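Local coordinates for protein 1-pyrroline-5-carboxylate dehydrogenase (PDB 1UZB) that probably catalyses the NAD-dependent oxidation of glutamate semialdehyde, the open form of 1-pyrroline-5-carboxylate, to glutamate in the breakdown of proline, at residues 18-21 and 22-26; 500-503 and 504-507. All coordinates share one frame; numbering follows the deposited sequence.

In the fold
The two interactions illustrate how one short-range theme, contacts between successive turns of one continuous chain, changes with its setting. Interaction 1 lies on helix 17-32, its centre about 26 Å from that of the chain, and is regular i to i+4 helix, with arginines and glutamates outside and Ala19 and Met23 buried. Interaction 2, its centre about 17 Å from that of the chain, is richer in buried apolar and aromatic groups; there i to i+3 bonds, one of them weak, and an edge-to-face ring pair accompany the passage from the weakly bonded helix 500-504 to strand 507-515. The centres of interaction 1 and interaction 2 are about 38 Å apart. Interaction 1 touches no other subunit, whereas interaction 2 also reaches a neighbouring one.

Interaction 1: 18-21 and 22-26; sequences EARR and AMREA
Glu18 to Arg21 accept, in order, the backbone N-H groups of Ala22 to Glu25, four successive i to i+4 bonds of a regular alpha-helix. The bond from Ala22 N to Glu18 O, 3.0 Å long, is the straightest of the four, 166° at the hydrogen. Three arginines then leave the helix in different ways. Arg24 follows the helix toward its start: in the conformer described, one of two for this residue, its CG stands beside its own backbone N (chi1 -74°) and touches Arg20 O at 3.3 Å. A bend at chi3 then turns the guanidinium over the preceding turn, one face toward Arg20 O, with NH1 3.7 Å from Arg20 CB, though this placement of the end is provisional. In that conformer NH2 forms a salt bridge with Glu17, just before the segment, which probably steadies it. Arg21 folds the other way, bent at chi3 (68°), so that one face of its guanidinium lies over Ala22 N and NH2 lies 4.1 Å from Ala22 CA. Arg21 NH1 and Glu25 OE1 remain 5.5 Å apart, without a salt bridge. Glu25 pairs instead with Arg29 through OE2, and Arg20, extended from CG to NE, reaches back to Phe14 O. On the buried side Met23 sets its CB 3.4 Å from Ala19 O. With charged side chains outward and Ala19 and Met23 inward, this is the pattern of an amphipathic surface helix, here packed through Met23 on Glu117 of helix 113-124.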
loop_
_atom_site.group_PDB
_atom_site.type_symbol
_atom_site.label_atom_id
_atom_site.label_comp_id
_atom_site.label_asym_id
_atom_site.label_seq_id
_atom_site.Cartn_x
_atom_site.Cartn_y
_atom_site.Cartn_z
ATOM N N GLU A 18 -35.522 -19.353 -21.521
ATOM C CA GLU A 18 -35.933 -18.435 -20.466
ATOM C C GLU A 18 -35.749 -16.986 -20.911
ATOM O O GLU A 18 -36.643 -16.160 -20.740
ATOM C CB GLU A 18 -35.121 -18.684 -19.191
ATOM C CG GLU A 18 -35.576 -17.838 -18.009
ATOM C CD GLU A 18 -34.678 -17.981 -16.795
ATOM O OE1 GLU A 18 -34.489 -19.119 -16.317
ATOM O OE2 GLU A 18 -34.162 -16.949 -16.314
ATOM N N ALA A 19 -34.584 -16.687 -21.479
ATOM C CA ALA A 19 -34.279 -15.337 -21.945
ATOM C C ALA A 19 -35.225 -14.920 -23.062
ATOM O O ALA A 19 -35.694 -13.784 -23.100
ATOM C CB ALA A 19 -32.836 -15.267 -22.431
ATOM N N ARG A 20 -35.502 -15.846 -23.973
ATOM C CA ARG A 20 -36.396 -15.566 -25.088
ATOM C C ARG A 20 -37.817 -15.323 -24.596
ATOM O O ARG A 20 -38.502 -14.419 -25.074
ATOM C CB ARG A 20 -36.381 -16.730 -26.077
ATOM C CG ARG A 20 -35.072 -16.886 -26.824
ATOM C CD ARG A 20 -35.137 -18.053 -27.793
ATOM N NE ARG A 20 -33.926 -18.156 -28.600
ATOM C CZ ARG A 20 -33.737 -19.070 -29.545
ATOM N NH1 ARG A 20 -34.682 -19.964 -29.806
ATOM N NH2 ARG A 20 -32.604 -19.088 -30.234
ATOM N N ARG A 21 -38.255 -16.132 -23.635
ATOM C CA ARG A 21 -39.595 -15.995 -23.081
ATOM C C ARG A 21 -39.748 -14.630 -22.426
ATOM O O ARG A 21 -40.733 -13.932 -22.647
ATOM C CB ARG A 21 -39.860 -17.078 -22.034
ATOM C CG ARG A 21 -41.283 -17.078 -21.494
ATOM C CD ARG A 21 -41.364 -17.771 -20.148
ATOM N NE ARG A 21 -40.669 -17.009 -19.112
ATOM C CZ ARG A 21 -41.028 -15.791 -18.716
ATOM N NH1 ARG A 21 -42.076 -15.195 -19.268
ATOM N NH2 ARG A 21 -40.340 -15.165 -17.771
ATOM N N ALA A 22 -38.768 -14.265 -21.607
ATOM C CA ALA A 22 -38.787 -12.989 -20.907
ATOM C C ALA A 22 -38.775 -11.815 -21.882
ATOM O O ALA A 22 -39.480 -10.830 -21.679
ATOM C CB ALA A 22 -37.592 -12.898 -19.955
ATOM N N MET A 23 -37.978 -11.920 -22.939
ATOM C CA MET A 23 -37.902 -10.840 -23.915
ATOM C C MET A 23 -39.199 -10.716 -24.711
ATOM O O MET A 23 -39.664 -9.605 -24.970
ATOM C CB MET A 23 -36.725 -11.048 -24.870
ATOM C CG MET A 23 -36.523 -9.882 -25.827
ATOM S SD MET A 23 -36.279 -8.307 -24.959
ATOM C CE MET A 23 -34.965 -7.575 -25.955
ATOM N N ARG A 24 -39.784 -11.847 -25.095
ATOM C CA ARG A 24 -41.031 -11.801 -25.843
ATOM C C ARG A 24 -42.138 -11.154 -25.014
ATOM O O ARG A 24 -42.931 -10.374 -25.538
ATOM C CB ARG A 24 -41.463 -13.203 -26.303
ATOM C CG ARG A 24 -40.633 -13.761 -27.458
ATOM C CD ARG A 24 -41.337 -14.941 -28.126
ATOM N NE ARG A 24 -41.451 -16.098 -27.242
ATOM C CZ ARG A 24 -40.568 -17.090 -27.184
ATOM N NH1 ARG A 24 -39.495 -17.079 -27.965
ATOM N NH2 ARG A 24 -40.754 -18.094 -26.339
ATOM N N GLU A 25 -42.189 -11.461 -23.720
ATOM C CA GLU A 25 -43.213 -10.870 -22.860
ATOM C C GLU A 25 -42.968 -9.371 -22.699
ATOM O O GLU A 25 -43.912 -8.582 -22.672
ATOM C CB GLU A 25 -43.228 -11.543 -21.483
ATOM C CG GLU A 25 -44.299 -11.017 -20.525
ATOM C CD GLU A 25 -45.717 -11.139 -21.072
ATOM O OE1 GLU A 25 -46.036 -12.180 -21.682
ATOM O OE2 GLU A 25 -46.518 -10.199 -20.876
ATOM N N ALA A 26 -41.699 -8.985 -22.596
ATOM C CA ALA A 26 -41.342 -7.576 -22.443
ATOM C C ALA A 26 -41.701 -6.790 -23.701
ATOM O O ALA A 26 -42.241 -5.683 -23.624
ATOM C CB ALA A 26 -39.852 -7.441 -22.143
#

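Interaction 2: 500-503 and 504-507; sequences LDYL and RLFL
Arg504 meets Asp501 through the backbone where helix 500-504 runs out into a type I beta turn, Arg504 to Leu507, the link to strand 507-515 in this aldehyde dehydrogenase fold. Its N gives a weak bond to Asp501 O (3.2 Å, 129° at the hydrogen), and its CB rests on the same oxygen. The side chain extends from the turn to the subunit boundary, where NE makes a salt bridge with Asp501 of the second subunit. The same pair recurs in reverse, Asp501 of this chain with Arg504 of the second subunit, and Asp501 OD2 is also hydrogen-bonded to Tyr171 OH of that subunit, so the helix end takes part in a subunit interface. Leu505 follows with an i to i+3 bond, N to Tyr502 O at 3.2 Å, the donor standing well above the carbonyl plane. Its CD1 lies 4.1 Å from Tyr502 CD1, the two side chains crossing at about a right angle. Phe506 closes a second such turn, its N 3.0 Å from Leu503 O, and brings the aromatic contact. Tyr502 swings its CG away from its own backbone N (chi1 -167°), presenting a ring face on which the edge of Phe506 lands: CE1 sits over the ring centre, 3.9 Å from Tyr502 CE2. The planes meet at 66° in an edge-to-face, or T-shaped, stack. Tyr502 OH is hydrogen-bonded to Asn257, which anchors the far end of that ring. Last comes Leu507, whose N bonds back to Arg504 O across the turn. Its branch point CG rests 3.6 Å from Leu503 O, with CD1 against the same oxygen.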
loop_
_atom_site.group_PDB
_atom_site.type_symbol
_atom_site.label_atom_id
_atom_site.label_comp_id
_atom_site.label_asym_id
_atom_site.label_seq_id
_atom_site.Cartn_x
_atom_site.Cartn_y
_atom_site.Cartn_z
ATOM N N LEU A 500 -12.163 6.560 -13.977
ATOM C CA LEU A 500 -12.047 7.379 -12.778
ATOM C C LEU A 500 -11.925 8.862 -13.121
ATOM O O LEU A 500 -12.526 9.705 -12.461
ATOM C CB LEU A 500 -10.826 6.936 -11.964
ATOM C CG LEU A 500 -10.845 5.497 -11.438
ATOM C CD1 LEU A 500 -9.490 5.140 -10.852
ATOM C CD2 LEU A 500 -11.937 5.346 -10.397
ATOM N N ASP A 501 -11.157 9.171 -14.161
ATOM C CA ASP A 501 -10.931 10.550 -14.584
ATOM C C ASP A 501 -12.190 11.312 -14.970
ATOM O O ASP A 501 -12.216 12.537 -14.909
ATOM C CB ASP A 501 -9.960 10.596 -15.772
ATOM C CG ASP A 501 -8.516 10.389 -15.363
ATOM O OD1 ASP A 501 -8.251 10.158 -14.163
ATOM O OD2 ASP A 501 -7.643 10.464 -16.256
ATOM N N TYR A 502 -13.235 10.597 -15.371
ATOM C CA TYR A 502 -14.462 11.264 -15.788
ATOM C C TYR A 502 -15.045 12.163 -14.706
ATOM O O TYR A 502 -15.433 13.298 -14.978
ATOM C CB TYR A 502 -15.510 10.229 -16.199
ATOM C CG TYR A 502 -16.709 10.799 -16.930
ATOM C CD1 TYR A 502 -16.569 11.385 -18.188
ATOM C CD2 TYR A 502 -17.994 10.674 -16.403
ATOM C CE1 TYR A 502 -17.676 11.820 -18.910
ATOM C CE2 TYR A 502 -19.113 11.104 -17.118
ATOM C CZ TYR A 502 -18.943 11.670 -18.373
ATOM O OH TYR A 502 -20.044 12.044 -19.111
ATOM N N LEU A 503 -15.097 11.669 -13.473
ATOM C CA LEU A 503 -15.685 12.449 -12.392
ATOM C C LEU A 503 -14.915 13.713 -12.015
ATOM O O LEU A 503 -15.508 14.683 -11.542
ATOM C CB LEU A 503 -15.896 11.562 -11.160
ATOM C CG LEU A 503 -16.723 10.293 -11.415
ATOM C CD1 LEU A 503 -16.955 9.565 -10.102
ATOM C CD2 LEU A 503 -18.054 10.652 -12.067
ATOM N N ARG A 504 -13.604 13.714 -12.230
ATOM C CA ARG A 504 -12.787 14.883 -11.910
ATOM C C ARG A 504 -13.242 16.106 -12.710
ATOM O O ARG A 504 -13.071 17.248 -12.277
ATOM C CB ARG A 504 -11.314 14.595 -12.220
ATOM C CG ARG A 504 -10.370 15.763 -11.938
ATOM C CD ARG A 504 -10.316 16.066 -10.456
ATOM N NE ARG A 504 -9.466 17.210 -10.139
ATOM C CZ ARG A 504 -9.824 18.480 -10.294
ATOM N NH1 ARG A 504 -8.973 19.444 -9.970
ATOM N NH2 ARG A 504 -11.029 18.794 -10.762
ATOM N N LEU A 505 -13.813 15.853 -13.885
ATOM C CA LEU A 505 -14.291 16.915 -14.761
ATOM C C LEU A 505 -15.442 17.712 -14.157
ATOM O O LEU A 505 -15.695 18.854 -14.550
ATOM C CB LEU A 505 -14.752 16.315 -16.088
ATOM C CG LEU A 505 -13.709 15.536 -16.890
ATOM C CD1 LEU A 505 -14.391 14.859 -18.064
ATOM C CD2 LEU A 505 -12.607 16.466 -17.359
ATOM N N PHE A 506 -16.132 17.117 -13.192
ATOM C CA PHE A 506 -17.281 17.765 -12.576
ATOM C C PHE A 506 -17.016 18.235 -11.150
ATOM O O PHE A 506 -17.943 18.419 -10.356
ATOM C CB PHE A 506 -18.474 16.806 -12.625
ATOM C CG PHE A 506 -18.760 16.308 -14.015
ATOM C CD1 PHE A 506 -18.191 15.127 -14.482
ATOM C CD2 PHE A 506 -19.533 17.063 -14.887
ATOM C CE1 PHE A 506 -18.386 14.710 -15.797
ATOM C CE2 PHE A 506 -19.734 16.656 -16.201
ATOM C CZ PHE A 506 -19.159 15.477 -16.657
ATOM N N LEU A 507 -15.740 18.461 -10.848
ATOM C CA LEU A 507 -15.306 18.905 -9.530
ATOM C C LEU A 507 -14.284 20.028 -9.631
ATOM O O LEU A 507 -13.585 20.161 -10.638
ATOM C CB LEU A 507 -14.639 17.747 -8.782
ATOM C CG LEU A 507 -15.487 16.522 -8.451
ATOM C CD1 LEU A 507 -14.583 15.364 -8.054
ATOM C CD2 LEU A 507 -16.458 16.864 -7.329
#